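Local coordinates for PHB depolymerase (PDB 2D81), which probably hydrolyses the ester bonds of polyhydroxybutyrate, through a circularly permuted alpha/beta hydrolase fold, at residues 154-159 against 229-234; 134-139 against 147-152. All blocks are in the same frame, centred on the assembly; numbering follows the deposited sequence.

Contact 1 (154-159 against 229-234). With RB3 ((1R)-3-{[(1R)-3-methoxy-1-methyl-3-oxopropyl]oxy}-1-methyl-3-oxopropyl (3R)-3-hydroxybutanoate), chain C.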
# COMPACT_ATOMS: atom_id res chain seq x y z
N SER A 154 -7.31 -6.94 16.01
CA SER A 154 -7.84 -7.50 14.77
C SER A 154 -9.31 -7.11 14.60
O SER A 154 -10.07 -7.08 15.57
CB SER A 154 -7.71 -9.03 14.78
OG SER A 154 -8.13 -9.58 13.54
N PRO A 155 -9.74 -6.85 13.35
CA PRO A 155 -8.98 -6.89 12.09
C PRO A 155 -8.19 -5.63 11.73
O PRO A 155 -7.70 -5.52 10.61
CB PRO A 155 -10.07 -7.18 11.08
CG PRO A 155 -11.18 -6.30 11.58
CD PRO A 155 -11.16 -6.57 13.08
N TYR A 156 -8.09 -4.70 12.67
CA TYR A 156 -7.43 -3.42 12.42
C TYR A 156 -8.09 -2.66 11.27
O TYR A 156 -7.42 -2.04 10.45
CB TYR A 156 -5.94 -3.63 12.14
CG TYR A 156 -5.24 -4.40 13.23
CD1 TYR A 156 -5.09 -5.78 13.15
CD2 TYR A 156 -4.76 -3.74 14.37
CE1 TYR A 156 -4.48 -6.50 14.18
CE2 TYR A 156 -4.16 -4.45 15.40
CZ TYR A 156 -4.02 -5.83 15.30
OH TYR A 156 -3.42 -6.54 16.31
N ILE A 157 -9.41 -2.71 11.24
CA ILE A 157 -10.22 -1.90 10.33
C ILE A 157 -11.37 -1.36 11.16
O ILE A 157 -12.05 -2.11 11.86
CB ILE A 157 -10.80 -2.76 9.18
CG1 ILE A 157 -9.67 -3.49 8.45
CG2 ILE A 157 -11.57 -1.87 8.21
CD1 ILE A 157 -10.17 -4.54 7.46
N SER A 158 -11.60 -0.05 11.10
CA SER A 158 -12.50 0.60 12.05
C SER A 158 -13.41 1.63 11.40
O SER A 158 -13.11 2.16 10.33
CB SER A 158 -11.69 1.29 13.15
OG SER A 158 -10.84 0.39 13.83
N ASN A 159 -14.51 1.93 12.07
CA ASN A 159 -15.26 3.14 11.77
C ASN A 159 -14.62 4.28 12.56
O ASN A 159 -14.92 4.47 13.74
CB ASN A 159 -16.73 3.00 12.18
CG ASN A 159 -17.58 4.16 11.70
OD1 ASN A 159 -17.07 5.25 11.42
ND2 ASN A 159 -18.89 3.94 11.61
N GLY A 229 -2.14 -4.71 5.94
CA GLY A 229 -1.03 -4.67 6.88
C GLY A 229 -0.78 -6.02 7.51
O GLY A 229 -1.33 -7.02 7.06
N CYS A 230 0.06 -6.07 8.54
CA CYS A 230 0.29 -7.34 9.23
C CYS A 230 -1.04 -7.81 9.84
O CYS A 230 -1.87 -6.99 10.23
CB CYS A 230 1.29 -7.18 10.37
SG CYS A 230 2.91 -6.40 10.06
N LEU A 231 -1.21 -9.12 9.92
CA LEU A 231 -2.41 -9.73 10.49
C LEU A 231 -3.68 -9.37 9.71
O LEU A 231 -4.80 -9.54 10.22
CB LEU A 231 -2.57 -9.32 11.96
CG LEU A 231 -1.49 -9.83 12.91
CD1 LEU A 231 -1.72 -9.28 14.31
CD2 LEU A 231 -1.49 -11.35 12.93
N GLN A 232 -3.51 -8.90 8.48
CA GLN A 232 -4.65 -8.58 7.63
C GLN A 232 -4.67 -9.32 6.30
O GLN A 232 -5.47 -9.01 5.43
CB GLN A 232 -4.71 -7.07 7.37
CG GLN A 232 -5.07 -6.23 8.59
CD GLN A 232 -5.29 -4.77 8.24
OE1 GLN A 232 -6.22 -4.13 8.74
NE2 GLN A 232 -4.42 -4.22 7.40
N SER A 233 -3.79 -10.30 6.13
CA SER A 233 -3.82 -11.11 4.91
C SER A 233 -5.09 -11.95 4.91
O SER A 233 -5.73 -12.13 5.95
CB SER A 233 -2.60 -12.03 4.83
OG SER A 233 -2.66 -13.05 5.80
N TYR A 234 -5.45 -12.46 3.74
CA TYR A 234 -6.64 -13.30 3.61
C TYR A 234 -6.55 -14.48 4.56
O TYR A 234 -7.55 -14.94 5.11
CB TYR A 234 -6.77 -13.80 2.17
CG TYR A 234 -8.10 -14.46 1.89
CD1 TYR A 234 -9.20 -13.70 1.51
CD2 TYR A 234 -8.26 -15.84 2.01
CE1 TYR A 234 -10.44 -14.29 1.26
CE2 TYR A 234 -9.49 -16.44 1.77
CZ TYR A 234 -10.57 -15.66 1.40
OH TYR A 234 -11.79 -16.26 1.16
O1M RB3 C . 2.26 -3.60 14.47
C1A RB3 C . 2.26 -3.72 13.23
O1A RB3 C . 1.86 -4.72 12.59
C2A RB3 C . 2.81 -2.55 12.41
C3A RB3 C . 3.96 -2.98 11.51
C4A RB3 C . 4.47 -1.75 10.75
O3A RB3 C . 5.02 -3.51 12.32
C1B RB3 C . 5.64 -4.57 11.74
O1B RB3 C . 5.61 -4.73 10.52
C2B RB3 C . 6.38 -5.57 12.64
C3B RB3 C . 7.34 -6.48 11.87
C4B RB3 C . 8.47 -5.69 11.22
O3B RB3 C . 7.92 -7.42 12.79
C1C RB3 C . 7.14 -8.52 12.98
O1C RB3 C . 5.91 -8.42 12.97
C2C RB3 C . 7.80 -9.88 13.22
C3C RB3 C . 7.40 -10.46 14.57
C4C RB3 C . 8.09 -11.80 14.81
O3C RB3 C . 7.73 -9.53 15.61
O HOH W 1 -5.94 -10.81 12.49
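Y156 and L231 meet beside C230, a residue of the trimer pocket, in this circularly permuted alpha/beta hydrolase fold, where the loop leading into strand 157-159 packs on the type II beta turn G229-Q232 that follows strand 221-227. The leucine approaches the phenol obliquely with one branch: its CD1 lies 3.9 Å from Y156 CE1, near the hydroxyl-bearing end of the ring. L231 reaches this far because CD1 stands anti to CA (chi2 177°), extended away from the turn. In Y156 the ring carbon CG is set beside the backbone N, anti to the carbonyl carbon (chi1 -55°), and one ring face receives the backbone N of S154, offset toward the rim. Both residues have positive phi, which for L231 is the usual conformation of the third position of such a turn.

Q232 makes the other half of the contact. Its chain, extended beyond CG, runs to the loop, bringing CG to 3.4 Å from P155 O and the terminal amide close to the carbonyl groups of P155 and Y156. The orientation of that amide is doubtful as modelled; turned over, it might donate to these carbonyls. I157 crosses this end with its CG1 branch, while I237 and F241 from the helices that follow also touch Q232. The cis peptide before P155 belongs to the same bend, and backbone bonds from Y156 and S158 to F137 tie it to the neighbouring strand.

A water bridges S154 OG (2.7 Å) and L231 O, donating to the latter. On the ligand side, C230, in a disulfide with C284, places its SG 3.2 Å from the ester carbonyl oxygen O1B of the bound trimer RB3.

Contact 2 (134-139 against 147-152)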
# COMPACT_ATOMS: atom_id res chain seq x y z
N VAL A 134 -6.40 5.19 16.54
CA VAL A 134 -5.21 4.40 16.84
C VAL A 134 -4.69 3.72 15.58
O VAL A 134 -5.05 4.11 14.46
CB VAL A 134 -5.52 3.31 17.90
CG1 VAL A 134 -6.02 3.97 19.18
CG2 VAL A 134 -6.56 2.33 17.37
N HIS A 135 -3.84 2.72 15.75
CA HIS A 135 -3.34 1.95 14.62
C HIS A 135 -4.42 1.03 14.06
O HIS A 135 -4.66 -0.06 14.58
CB HIS A 135 -2.13 1.12 15.05
CG HIS A 135 -1.32 0.62 13.90
ND1 HIS A 135 -0.55 1.46 13.12
CD2 HIS A 135 -1.19 -0.62 13.37
CE1 HIS A 135 0.02 0.75 12.16
NE2 HIS A 135 -0.35 -0.51 12.29
N THR A 136 -5.07 1.49 13.00
CA THR A 136 -6.17 0.76 12.39
C THR A 136 -6.47 1.44 11.05
O THR A 136 -6.08 2.59 10.85
CB THR A 136 -7.43 0.82 13.29
OG1 THR A 136 -8.41 -0.12 12.83
CG2 THR A 136 -8.03 2.22 13.28
N PHE A 137 -7.12 0.73 10.13
CA PHE A 137 -7.51 1.36 8.87
C PHE A 137 -8.76 2.21 9.10
O PHE A 137 -9.78 1.70 9.55
CB PHE A 137 -7.80 0.32 7.79
CG PHE A 137 -7.82 0.90 6.41
CD1 PHE A 137 -6.69 0.84 5.60
CD2 PHE A 137 -8.95 1.56 5.94
CE1 PHE A 137 -6.69 1.44 4.35
CE2 PHE A 137 -8.95 2.17 4.69
CZ PHE A 137 -7.81 2.11 3.89
N PRO A 138 -8.70 3.51 8.77
CA PRO A 138 -9.84 4.41 8.95
C PRO A 138 -10.92 4.34 7.86
O PRO A 138 -10.65 4.62 6.69
CB PRO A 138 -9.18 5.78 9.01
CG PRO A 138 -8.08 5.63 7.99
CD PRO A 138 -7.51 4.25 8.30
N THR A 139 -12.14 3.99 8.26
CA THR A 139 -13.29 4.10 7.36
C THR A 139 -14.38 4.93 8.04
O THR A 139 -14.20 5.39 9.16
CB THR A 139 -13.87 2.72 7.01
OG1 THR A 139 -14.71 2.27 8.09
CG2 THR A 139 -12.75 1.71 6.81
N ASN A 147 -12.96 -3.56 14.52
CA ASN A 147 -12.61 -3.17 15.88
C ASN A 147 -12.89 -1.68 16.07
O ASN A 147 -13.00 -0.93 15.10
CB ASN A 147 -11.14 -3.44 16.16
CG ASN A 147 -10.22 -2.83 15.12
OD1 ASN A 147 -10.21 -3.25 13.97
ND2 ASN A 147 -9.47 -1.81 15.52
N SER A 148 -12.99 -1.26 17.33
CA SER A 148 -13.18 0.15 17.64
C SER A 148 -11.99 0.95 17.13
O SER A 148 -10.86 0.48 17.18
CB SER A 148 -13.32 0.34 19.15
OG SER A 148 -13.34 1.72 19.49
N CYS A 149 -12.25 2.16 16.65
CA CYS A 149 -11.16 3.02 16.19
C CYS A 149 -10.33 3.51 17.37
O CYS A 149 -9.31 4.17 17.19
CB CYS A 149 -11.70 4.22 15.39
SG CYS A 149 -10.37 5.20 14.62
N SER A 150 -10.76 3.19 18.59
CA SER A 150 -9.99 3.56 19.77
C SER A 150 -9.27 2.37 20.41
O SER A 150 -8.63 2.52 21.45
CB SER A 150 -10.89 4.24 20.81
OG SER A 150 -11.85 3.34 21.33
N LEU A 151 -9.38 1.20 19.80
CA LEU A 151 -8.67 0.02 20.27
C LEU A 151 -8.00 -0.74 19.12
O LEU A 151 -8.68 -1.27 18.24
CB LEU A 151 -9.62 -0.92 21.02
CG LEU A 151 -8.98 -2.17 21.63
CD1 LEU A 151 -8.03 -1.76 22.74
CD2 LEU A 151 -10.06 -3.10 22.17
N SER A 152 -6.68 -0.80 19.14
CA SER A 152 -5.94 -1.45 18.06
C SER A 152 -5.89 -2.96 18.27
O SER A 152 -5.13 -3.47 19.09
CB SER A 152 -4.51 -0.90 17.98
OG SER A 152 -3.83 -1.41 16.85
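The hydroxyl of S152 donates to the backbone carbonyl of H135: OG lies 2.8 Å from O, in the carbonyl plane and on a lone pair, with a C=O...donor angle of 136°. OG is anti to the S152 backbone N (chi1 -174°), and this rotation also leaves it beside H135 CB. One residue earlier, V134 N donates to C149 O at 3.2 Å. The valine CG2 lies 3.3 Å from C149 O and also meets S152 N, while CG1 faces the carbonyl of S150. N147, just ahead of the type I turn S148-L151, holds it by donating from ND2 to L151 O (2.9 Å) and weakly to S148 O.

Deeper in, T136 and N147 run alongside one another with opposed directions, T136 CB and OG1 meeting the amide ND2. T136 OG1 is hydrogen-bonded to S158 OG, and T136 CG2 lies 4.0 Å from C149 SG, the sulfur of the disulfide to C160. H135 itself turns its ring to the bound trimer, with ND1 hydrogen-bonded to D101. It also touches A19, probably the engineered alanine replacing the serine of a G-x-S-x-G nucleophile elbow; H135 and D101 are consistent with the His-Asp part of a catalytic triad.

How the contacts relate
The two contacts share the parallel pair of strands 137-139 and 157-159 and lie with centres about 9 Å apart. Contact 1 is buried and joins this pair to the loop after strand 221-227 of the main sheet, across 69 intervening residues. Contact 2 is partly buried, farther from the chain centre, and closes a loop of only seven residues between its segments. Apolar branches and an extended glutamine dominate the first, whereas hydroxyl and backbone hydrogen bonds dominate the second. They touch directly where S158 O meets T139 OG1, a probable hydrogen bond. Each delivers one residue, C230 or H135, to the RB3 pocket.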